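Gluconate kinase (Lactobacillus acidophilus, PDB 3LL3) binds ATP and D-xylulose and probably phosphorylates a sugar substrate such as gluconate, in the manner of the FGGY carbohydrate kinases. Local coordinates at residues P133-K136 with L137-L140; G156-E159 with Y160-R164; D190-L193 with L194-K198; L437-A441 with L442-Q446. All blocks are in the same frame, centred on the assembly; numbering follows the deposited sequence.

Contact 1. Residues P133-K136 with L137-L140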
loop_
_atom_site.group_PDB
_atom_site.type_symbol
_atom_site.label_atom_id
_atom_site.label_comp_id
_atom_site.label_asym_id
_atom_site.label_seq_id
_atom_site.Cartn_x
_atom_site.Cartn_y
_atom_site.Cartn_z
ATOM N N PRO A 133 30.031 -15.743 -6.583
ATOM C CA PRO A 133 30.863 -16.555 -7.474
ATOM C C PRO A 133 30.554 -18.062 -7.417
ATOM O O PRO A 133 30.452 -18.692 -8.459
ATOM C CB PRO A 133 32.277 -16.257 -6.969
ATOM C CG PRO A 133 32.192 -14.813 -6.595
ATOM C CD PRO A 133 30.802 -14.636 -5.991
ATOM N N ILE A 134 30.376 -18.641 -6.237
ATOM C CA ILE A 134 30.105 -20.074 -6.211
ATOM C C ILE A 134 28.861 -20.471 -7.038
ATOM O O ILE A 134 28.880 -21.478 -7.746
ATOM C CB ILE A 134 30.011 -20.623 -4.781
ATOM C CG1 ILE A 134 29.769 -22.136 -4.813
ATOM C CG2 ILE A 134 28.943 -19.902 -3.996
ATOM C CD1 ILE A 134 29.810 -22.780 -3.449
ATOM N N TYR A 135 27.796 -19.674 -6.969
ATOM C CA TYR A 135 26.570 -19.975 -7.720
ATOM C C TYR A 135 26.743 -19.694 -9.205
ATOM O O TYR A 135 26.196 -20.403 -10.058
ATOM C CB TYR A 135 25.383 -19.180 -7.165
ATOM C CG TYR A 135 25.020 -19.587 -5.767
ATOM C CD1 TYR A 135 24.563 -20.868 -5.513
ATOM C CD2 TYR A 135 25.137 -18.700 -4.704
ATOM C CE1 TYR A 135 24.222 -21.272 -4.238
ATOM C CE2 TYR A 135 24.803 -19.090 -3.417
ATOM C CZ TYR A 135 24.343 -20.390 -3.195
ATOM O OH TYR A 135 24.009 -20.819 -1.938
ATOM N N LYS A 136 27.517 -18.668 -9.514
ATOM C CA LYS A 136 27.822 -18.358 -10.903
ATOM C C LYS A 136 28.672 -19.456 -11.547
ATOM O O LYS A 136 28.495 -19.760 -12.725
ATOM C CB LYS A 136 28.540 -17.011 -11.005
ATOM C CG LYS A 136 27.654 -15.829 -10.582
ATOM C CD LYS A 136 28.426 -14.518 -10.595
ATOM C CE LYS A 136 27.572 -13.349 -10.095
ATOM N NZ LYS A 136 28.475 -12.240 -9.657
ATOM N N LEU A 137 29.603 -20.023 -10.777
ATOM C CA LEU A 137 30.480 -21.088 -11.265
ATOM C C LEU A 137 29.686 -22.369 -11.515
ATOM O O LEU A 137 29.887 -23.041 -12.522
ATOM C CB LEU A 137 31.603 -21.371 -10.265
ATOM C CG LEU A 137 32.694 -20.315 -10.158
ATOM C CD1 LEU A 137 33.548 -20.558 -8.916
ATOM C CD2 LEU A 137 33.547 -20.322 -11.432
ATOM N N LEU A 138 28.781 -22.686 -10.590
ATOM C CA LEU A 138 27.875 -23.805 -10.743
ATOM C C LEU A 138 27.012 -23.645 -11.996
ATOM O O LEU A 138 26.809 -24.612 -12.746
ATOM C CB LEU A 138 26.991 -23.931 -9.510
ATOM C CG LEU A 138 27.687 -24.446 -8.255
ATOM C CD1 LEU A 138 26.733 -24.402 -7.087
ATOM C CD2 LEU A 138 28.176 -25.871 -8.487
ATOM N N TRP A 139 26.505 -22.433 -12.221
ATOM C CA TRP A 139 25.722 -22.155 -13.423
ATOM C C TRP A 139 26.576 -22.314 -14.679
ATOM O O TRP A 139 26.155 -22.942 -15.652
ATOM C CB TRP A 139 25.141 -20.745 -13.389
ATOM C CG TRP A 139 24.226 -20.469 -14.557
ATOM C CD1 TRP A 139 22.911 -20.836 -14.677
ATOM C CD2 TRP A 139 24.555 -19.766 -15.761
ATOM N NE1 TRP A 139 22.408 -20.402 -15.884
ATOM C CE2 TRP A 139 23.394 -19.739 -16.564
ATOM C CE3 TRP A 139 25.711 -19.140 -16.230
ATOM C CZ2 TRP A 139 23.365 -19.125 -17.814
ATOM C CZ3 TRP A 139 25.682 -18.534 -17.479
ATOM C CH2 TRP A 139 24.516 -18.531 -18.255
ATOM N N LEU A 140 27.773 -21.737 -14.663
ATOM C CA LEU A 140 28.676 -21.840 -15.812
ATOM C C LEU A 140 29.021 -23.295 -16.140
ATOM O O LEU A 140 29.033 -23.699 -17.306
ATOM C CB LEU A 140 29.958 -21.050 -15.565
ATOM C CG LEU A 140 29.826 -19.520 -15.599
ATOM C CD1 LEU A 140 31.035 -18.851 -14.979
ATOM C CD2 LEU A 140 29.626 -19.042 -17.025
#
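Leu138 reaches back one turn of helix 133-143 and sets its CD1 methyl between Ile134 and Tyr135. It lies 4.4 Å from Ile134 CG1. Its distance to Tyr135 CD1 is also 4.4 Å, and it meets that ring obliquely. These side-chain contacts are light. The close packing is between leucine stems and the carbonyls four residues earlier. Leu138 CG sits 3.2 Å from Ile134 O, and Leu140 CG is just as near Lys136 O. Each of these leucines has CG beside its own backbone N (chi1 -72° in Leu138), which turns the branch back along the helix. The backbone is tied by i to i+4 hydrogen bonds, among them Leu137 N to Pro133 O at 2.8 Å. Ile134 CG2 lies over one face of the Tyr135 ring, offset toward its rim. Trp139 swings its indole away from residues 133-136, and it is partly exposed, as is Leu138. Lys136, by contrast, is buried. Its extended chain takes NZ to four backbone oxygens, those of Thr98, Met131, Ile97 and the D-xylulose pocket residue His81, which would satisfy a buried ammonium group. Around the helix, Tyr135 packs on Ile107, Val108 and Ala111 of helix 105-114 and on Ala117 and Ile120 of helix 116-124. Ile134 and Leu138 face helix 191-197. Three helices, 105-114, 116-124 and 191-197, thus pack against it, with loops at Leu83 and Ile181.

Contact 2. Residues G156-E159 with Y160-R164; sequences GIKE and YIIFR
Ile157 carries CG1 anti to its backbone N (chi1 -174°), and a bend at chi2 (71°) then sends CD1 toward Tyr160. Ile161 turns the other way, with CG1 opposite the carbonyl carbon (chi1 -65°), which brings its CD1 back to the preceding turn. This is the first part of helix 157-166, with Gly156 at the N-cap position. CD1 of Ile161 meets CG1 of Ile157 at 3.9 Å, the two side chains crossing at a slant. Ile157 CD1 approaches Tyr160 CD2 at 4.2 Å, oblique to the ring. One residue on, Lys158 and Ile162 lie side by side and point the same way, with Lys158 CG 3.9 Å from Ile162 CD1. The lysine chain then bends twice, and its NZ makes a salt bridge with Asp172 and a hydrogen bond to Leu235 O. Glu159 folds back to the start of the helix, where OE1 accepts a weak bond from Gly156 N at 2.7 Å. Its other oxygen, OE2, bonds Thr171 OG1. Backbone bonds hold the turns, and Ile162 N to Lys158 O is nearly straight at the hydrogen. Ile157 touches Ile52 of helix 49-65 and Ser78 of strand 70-78, and Ile161 touches Trp76 of the same strand. Arg164 runs back along Tyr160, with CG over one ring face. Arg164 NH1 donates to Tyr160 OH at 2.7 Å, and the oxygen lies close to the guanidinium plane.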
loop_
_atom_site.group_PDB
_atom_site.type_symbol
_atom_site.label_atom_id
_atom_site.label_comp_id
_atom_site.label_asym_id
_atom_site.label_seq_id
_atom_site.Cartn_x
_atom_site.Cartn_y
_atom_site.Cartn_z
ATOM N N GLY A 156 38.487 -12.324 -9.496
ATOM C CA GLY A 156 37.640 -11.145 -9.479
ATOM C C GLY A 156 38.374 -9.985 -10.114
ATOM O O GLY A 156 39.568 -10.084 -10.405
ATOM N N ILE A 157 37.672 -8.876 -10.317
ATOM C CA ILE A 157 38.256 -7.709 -10.974
ATOM C C ILE A 157 39.463 -7.136 -10.223
ATOM O O ILE A 157 40.400 -6.626 -10.847
ATOM C CB ILE A 157 37.209 -6.590 -11.169
ATOM C CG1 ILE A 157 37.810 -5.449 -11.989
ATOM C CG2 ILE A 157 36.727 -6.071 -9.810
ATOM C CD1 ILE A 157 38.031 -5.802 -13.451
ATOM N N LYS A 158 39.456 -7.169 -8.894
ATOM C CA LYS A 158 40.636 -6.664 -8.205
ATOM C C LYS A 158 41.870 -7.528 -8.532
ATOM O O LYS A 158 42.939 -6.992 -8.810
ATOM C CB LYS A 158 40.444 -6.482 -6.693
ATOM C CG LYS A 158 41.739 -6.026 -5.979
ATOM C CD LYS A 158 41.473 -5.417 -4.577
ATOM C CE LYS A 158 41.188 -6.495 -3.521
ATOM N NZ LYS A 158 42.452 -7.176 -3.066
ATOM N N GLU A 159 41.711 -8.851 -8.504
ATOM C CA GLU A 159 42.785 -9.782 -8.870
ATOM C C GLU A 159 43.256 -9.538 -10.308
ATOM O O GLU A 159 44.448 -9.518 -10.586
ATOM C CB GLU A 159 42.322 -11.236 -8.735
ATOM C CG GLU A 159 42.063 -11.688 -7.309
ATOM C CD GLU A 159 40.822 -11.039 -6.751
ATOM O OE1 GLU A 159 39.774 -11.128 -7.437
ATOM O OE2 GLU A 159 40.905 -10.416 -5.658
ATOM N N TYR A 160 42.302 -9.352 -11.209
ATOM C CA TYR A 160 42.608 -9.079 -12.598
ATOM C C TYR A 160 43.529 -7.879 -12.743
ATOM O O TYR A 160 44.583 -7.974 -13.390
ATOM C CB TYR A 160 41.333 -8.829 -13.404
ATOM C CG TYR A 160 41.656 -8.491 -14.851
ATOM C CD1 TYR A 160 42.159 -9.453 -15.707
ATOM C CD2 TYR A 160 41.481 -7.203 -15.346
ATOM C CE1 TYR A 160 42.476 -9.149 -17.020
ATOM C CE2 TYR A 160 41.791 -6.890 -16.663
ATOM C CZ TYR A 160 42.287 -7.866 -17.494
ATOM O OH TYR A 160 42.591 -7.553 -18.806
ATOM N N ILE A 161 43.111 -6.748 -12.150
ATOM C CA ILE A 161 43.886 -5.517 -12.200
ATOM C C ILE A 161 45.285 -5.746 -11.666
ATOM O O ILE A 161 46.273 -5.431 -12.331
ATOM C CB ILE A 161 43.208 -4.366 -11.418
ATOM C CG1 ILE A 161 41.882 -3.994 -12.082
ATOM C CG2 ILE A 161 44.120 -3.158 -11.351
ATOM C CD1 ILE A 161 40.916 -3.220 -11.180
ATOM N N ILE A 162 45.381 -6.296 -10.466
ATOM C CA ILE A 162 46.691 -6.499 -9.880
ATOM C C ILE A 162 47.534 -7.462 -10.730
ATOM O O ILE A 162 48.755 -7.343 -10.791
ATOM C CB ILE A 162 46.570 -6.959 -8.432
ATOM C CG1 ILE A 162 45.997 -5.794 -7.606
ATOM C CG2 ILE A 162 47.928 -7.410 -7.883
ATOM C CD1 ILE A 162 45.645 -6.138 -6.193
ATOM N N PHE A 163 46.871 -8.393 -11.401
ATOM C CA PHE A 163 47.586 -9.361 -12.219
ATOM C C PHE A 163 48.191 -8.646 -13.417
ATOM O O PHE A 163 49.350 -8.874 -13.771
ATOM C CB PHE A 163 46.654 -10.474 -12.682
ATOM C CG PHE A 163 47.292 -11.436 -13.643
ATOM C CD1 PHE A 163 48.403 -12.174 -13.267
ATOM C CD2 PHE A 163 46.777 -11.606 -14.920
ATOM C CE1 PHE A 163 48.998 -13.073 -14.151
ATOM C CE2 PHE A 163 47.366 -12.515 -15.817
ATOM C CZ PHE A 163 48.475 -13.241 -15.428
ATOM N N ARG A 164 47.410 -7.764 -14.030
ATOM C CA ARG A 164 47.906 -7.031 -15.176
ATOM C C ARG A 164 49.128 -6.222 -14.762
ATOM O O ARG A 164 50.097 -6.144 -15.512
ATOM C CB ARG A 164 46.824 -6.132 -15.771
ATOM C CG ARG A 164 45.708 -6.885 -16.496
ATOM C CD ARG A 164 46.153 -7.408 -17.867
ATOM N NE ARG A 164 46.627 -6.337 -18.736
ATOM C CZ ARG A 164 45.845 -5.559 -19.480
ATOM N NH1 ARG A 164 44.533 -5.730 -19.481
ATOM N NH2 ARG A 164 46.380 -4.592 -20.220
#

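Contact 3. Residues D190-L193 with L194-K198; sequences DQEL and LDILK
Leu194 packs against the carbonyls that begin helix 191-197. Its CB lies 3.5 Å from Gln191 O. CG, turned away from the residue's own carbonyl carbon (chi1 -72°), is equally close to Asp190 O. CD1 continues past the same Asp190 oxygen at 4.0 Å. Beyond the helix, the leucine packs on Ile181, Trp189, Ile199 and Leu204. Its backbone N donates to Asp190 O at 3.0 Å. Asp190 is the N-cap: its OD2 accepts from Leu193 N at 3.0 Å, using the anti lone pair. The other carboxylate oxygen, OD1, forms a salt bridge with Lys123, whose NZ also pairs with Glu192 OE1. This places two acidic groups around one lysine of helix 116-124. The far end closes with a Schellman motif. Lys198 has positive phi and is the C-prime residue; its N makes a weak bond to Asp195 O, while Ile199 N bonds back to Leu194 O. The helix is thus capped at both ends within two turns. Leu197 N donates to Leu193 O. Gln191, Glu192 and Asp195 are on the exposed side. Ile196 CD1 comes to 4.5 Å from Leu193 CD2, a loose apolar contact. Leu193 itself turns inward and packs on Ile120 and Thr124 of helix 116-124.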
loop_
_atom_site.group_PDB
_atom_site.type_symbol
_atom_site.label_atom_id
_atom_site.label_comp_id
_atom_site.label_asym_id
_atom_site.label_seq_id
_atom_site.Cartn_x
_atom_site.Cartn_y
_atom_site.Cartn_z
ATOM N N ASP A 190 37.002 -24.024 1.013
ATOM C CA ASP A 190 36.315 -25.191 1.561
ATOM C C ASP A 190 36.487 -26.374 0.589
ATOM O O ASP A 190 36.013 -26.310 -0.551
ATOM C CB ASP A 190 34.832 -24.869 1.762
ATOM C CG ASP A 190 34.093 -25.953 2.513
ATOM O OD1 ASP A 190 33.934 -25.816 3.738
ATOM O OD2 ASP A 190 33.689 -26.963 1.885
ATOM N N GLN A 191 37.187 -27.427 1.018
ATOM C CA GLN A 191 37.487 -28.551 0.113
ATOM C C GLN A 191 36.250 -29.236 -0.462
ATOM O O GLN A 191 36.203 -29.579 -1.648
ATOM C CB GLN A 191 38.362 -29.606 0.781
ATOM C CG GLN A 191 38.846 -30.675 -0.230
ATOM C CD GLN A 191 39.787 -30.086 -1.270
ATOM O OE1 GLN A 191 39.534 -30.154 -2.473
ATOM N NE2 GLN A 191 40.868 -29.479 -0.805
ATOM N N GLU A 192 35.266 -29.467 0.398
ATOM C CA GLU A 192 33.985 -30.016 -0.014
ATOM C C GLU A 192 33.329 -29.183 -1.123
ATOM O O GLU A 192 32.840 -29.724 -2.111
ATOM C CB GLU A 192 33.070 -30.126 1.206
ATOM C CG GLU A 192 31.794 -30.874 0.972
ATOM C CD GLU A 192 31.003 -31.105 2.262
ATOM O OE1 GLU A 192 31.521 -30.791 3.366
ATOM O OE2 GLU A 192 29.866 -31.615 2.160
ATOM N N LEU A 193 33.313 -27.860 -0.965
ATOM C CA LEU A 193 32.723 -26.999 -1.995
ATOM C C LEU A 193 33.545 -27.004 -3.306
ATOM O O LEU A 193 32.982 -26.975 -4.406
ATOM C CB LEU A 193 32.530 -25.562 -1.464
ATOM C CG LEU A 193 31.482 -25.362 -0.360
ATOM C CD1 LEU A 193 31.429 -23.910 0.113
ATOM C CD2 LEU A 193 30.073 -25.846 -0.801
ATOM N N LEU A 194 34.872 -27.030 -3.189
ATOM C CA LEU A 194 35.733 -27.122 -4.364
ATOM C C LEU A 194 35.436 -28.422 -5.129
ATOM O O LEU A 194 35.366 -28.436 -6.361
ATOM C CB LEU A 194 37.210 -27.098 -3.962
ATOM C CG LEU A 194 37.829 -25.795 -3.456
ATOM C CD1 LEU A 194 39.247 -26.050 -2.973
ATOM C CD2 LEU A 194 37.802 -24.736 -4.541
ATOM N N ASP A 195 35.249 -29.507 -4.390
ATOM C CA ASP A 195 34.983 -30.801 -5.031
ATOM C C ASP A 195 33.664 -30.799 -5.804
ATOM O O ASP A 195 33.590 -31.317 -6.922
ATOM C CB ASP A 195 35.061 -31.930 -4.014
ATOM C CG ASP A 195 36.497 -32.204 -3.572
ATOM O OD1 ASP A 195 37.436 -31.741 -4.257
ATOM O OD2 ASP A 195 36.698 -32.858 -2.534
ATOM N N ILE A 196 32.642 -30.169 -5.231
ATOM C CA ILE A 196 31.343 -30.028 -5.890
ATOM C C ILE A 196 31.455 -29.137 -7.137
ATOM O O ILE A 196 30.816 -29.395 -8.162
ATOM C CB ILE A 196 30.285 -29.464 -4.923
ATOM C CG1 ILE A 196 29.999 -30.476 -3.808
ATOM C CG2 ILE A 196 28.997 -29.130 -5.669
ATOM C CD1 ILE A 196 29.338 -29.865 -2.590
ATOM N N LEU A 197 32.286 -28.104 -7.040
ATOM C CA LEU A 197 32.541 -27.178 -8.140
ATOM C C LEU A 197 33.378 -27.799 -9.250
ATOM O O LEU A 197 33.311 -27.364 -10.404
ATOM C CB LEU A 197 33.277 -25.950 -7.610
ATOM C CG LEU A 197 32.496 -24.680 -7.294
ATOM C CD1 LEU A 197 31.044 -24.922 -7.360
ATOM C CD2 LEU A 197 32.914 -24.128 -5.939
ATOM N N LYS A 198 34.177 -28.802 -8.888
ATOM C CA LYS A 198 35.146 -29.390 -9.801
ATOM C C LYS A 198 36.206 -28.350 -10.155
ATOM O O LYS A 198 36.687 -28.249 -11.299
ATOM C CB LYS A 198 34.437 -29.971 -11.021
ATOM C CG LYS A 198 33.412 -31.041 -10.610
ATOM C CD LYS A 198 32.511 -31.420 -11.761
ATOM C CE LYS A 198 31.518 -32.504 -11.361
ATOM N NZ LYS A 198 30.782 -32.934 -12.569
#

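Contact 4. Residues L437-A441 with L442-Q446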
loop_
_atom_site.group_PDB
_atom_site.type_symbol
_atom_site.label_atom_id
_atom_site.label_comp_id
_atom_site.label_asym_id
_atom_site.label_seq_id
_atom_site.Cartn_x
_atom_site.Cartn_y
_atom_site.Cartn_z
ATOM N N LEU A 437 45.509 1.124 4.851
ATOM C CA LEU A 437 46.217 -0.152 4.699
ATOM C C LEU A 437 47.632 0.097 4.171
ATOM O O LEU A 437 48.600 -0.533 4.603
ATOM C CB LEU A 437 45.480 -1.073 3.737
ATOM C CG LEU A 437 44.056 -1.533 4.071
ATOM C CD1 LEU A 437 43.544 -2.411 2.940
ATOM C CD2 LEU A 437 43.991 -2.292 5.380
ATOM N N ALA A 438 47.746 1.027 3.226
ATOM C CA ALA A 438 49.054 1.389 2.693
ATOM C C ALA A 438 49.945 1.925 3.814
ATOM O O ALA A 438 51.113 1.532 3.932
ATOM C CB ALA A 438 48.916 2.417 1.578
ATOM N N ARG A 439 49.397 2.814 4.641
ATOM C CA ARG A 439 50.158 3.362 5.755
ATOM C C ARG A 439 50.628 2.253 6.689
ATOM O O ARG A 439 51.752 2.279 7.179
ATOM C CB ARG A 439 49.355 4.429 6.516
ATOM C CG ARG A 439 49.097 5.684 5.685
ATOM C CD ARG A 439 48.475 6.822 6.508
ATOM N NE ARG A 439 49.289 7.221 7.656
ATOM C CZ ARG A 439 50.264 8.129 7.613
ATOM N NH1 ARG A 439 50.566 8.743 6.473
ATOM N NH2 ARG A 439 50.941 8.431 8.716
ATOM N N GLN A 440 49.778 1.264 6.926
ATOM C CA GLN A 440 50.218 0.106 7.699
ATOM C C GLN A 440 51.371 -0.636 7.006
ATOM O O GLN A 440 52.389 -0.945 7.626
ATOM C CB GLN A 440 49.056 -0.856 7.955
ATOM C CG GLN A 440 48.054 -0.363 9.003
ATOM C CD GLN A 440 46.982 -1.394 9.276
ATOM O OE1 GLN A 440 46.326 -1.877 8.350
ATOM N NE2 GLN A 440 46.813 -1.754 10.543
ATOM N N ALA A 441 51.214 -0.924 5.721
ATOM C CA ALA A 441 52.256 -1.656 4.986
ATOM C C ALA A 441 53.589 -0.902 5.024
ATOM O O ALA A 441 54.652 -1.509 5.148
ATOM C CB ALA A 441 51.818 -1.895 3.562
ATOM N N LEU A 442 53.521 0.426 4.944
ATOM C CA LEU A 442 54.714 1.274 4.934
ATOM C C LEU A 442 55.287 1.535 6.320
ATOM O O LEU A 442 56.291 2.232 6.444
ATOM C CB LEU A 442 54.420 2.619 4.267
ATOM C CG LEU A 442 53.972 2.574 2.807
ATOM C CD1 LEU A 442 53.544 3.955 2.337
ATOM C CD2 LEU A 442 55.074 2.001 1.917
ATOM N N GLY A 443 54.648 1.001 7.357
ATOM C CA GLY A 443 55.124 1.194 8.719
ATOM C C GLY A 443 54.788 2.537 9.357
ATOM O O GLY A 443 55.280 2.843 10.440
ATOM N N LEU A 444 53.936 3.327 8.706
ATOM C CA LEU A 444 53.536 4.638 9.217
ATOM C C LEU A 444 52.435 4.558 10.288
ATOM O O LEU A 444 52.267 5.484 11.089
ATOM C CB LEU A 444 53.082 5.536 8.070
ATOM C CG LEU A 444 54.141 5.843 7.013
ATOM C CD1 LEU A 444 53.490 6.502 5.796
ATOM C CD2 LEU A 444 55.220 6.740 7.613
ATOM N N ASN A 445 51.690 3.455 10.292
ATOM C CA ASN A 445 50.727 3.168 11.344
ATOM C C ASN A 445 50.813 1.698 11.671
ATOM O O ASN A 445 51.153 0.892 10.811
ATOM C CB ASN A 445 49.296 3.530 10.906
ATOM C CG ASN A 445 49.075 5.027 10.828
ATOM O OD1 ASN A 445 49.137 5.616 9.755
ATOM N ND2 ASN A 445 48.839 5.656 11.976
ATOM N N GLN A 446 50.509 1.342 12.912
ATOM C CA GLN A 446 50.532 -0.054 13.320
ATOM C C GLN A 446 49.136 -0.671 13.557
ATOM O O GLN A 446 48.707 -1.548 12.810
ATOM C CB GLN A 446 51.413 -0.231 14.555
ATOM C CG GLN A 446 51.255 -1.589 15.214
ATOM C CD GLN A 446 52.114 -1.730 16.458
ATOM O OE1 GLN A 446 51.646 -2.194 17.506
ATOM N NE2 GLN A 446 53.376 -1.324 16.354
HETATM O O HOH W 1 52.797 -1.439 10.264
#
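After Leu442 the backbone leaves helical geometry at Gly443, whose positive phi (79°) lets the chain fold back over the last turn of helix 429-441. Gly443 N bonds Gln440 O at 3.0 Å. Leu444 N bonds Arg439 O at 2.9 Å, and Asn445 N adds a weak bond to the same carbonyl. Arg439 is bent at chi3 (58°), and its NE donates to Asn445 OD1 at 2.6 Å. The bond runs nearly along the amide C=O axis, and OD1 lies near the guanidinium plane, at its edge. Leu444 CB rests over one guanidinium face, 3.7 Å from Arg439 NH2. Arg439 NH1 has a further partner in Ile23 O, and Asn445 ND2 bonds Glu450 OE1. Gln440 extends so that NE2 reaches Gln446 O at 3.0 Å, above the carbonyl plane. A water donates to both Gln440 O and Asn445 O, bridging helix and loop. Ala438 and Leu442 pack on Ile6, a residue of the sheet strand 4-11. The two backbone bonds around Gly443 make this a Schellman motif, here closing a helix and leading into the loop before strand 457-461.

How the contacts relate
Contacts 1 and 3 touch directly, their centres 12 Å apart. Ile134 CD1 meets Leu193 CD2 at 4.1 Å, so helices 133-143 and 191-197 share one apolar interface. Contact 2 stands apart, with nearest atoms about 7 Å from contact 1. Contact 4 is about 8 Å from contact 2 at the nearest atoms and follows the other three along the chain. None of the four lines a ligand pocket. The side chains of Pro133 and Ile157 are each about 9 Å from bound D-xylulose. The side chain of Lys136 is about 11 Å from bound 1-deoxy-D-xylulose-5-phosphate.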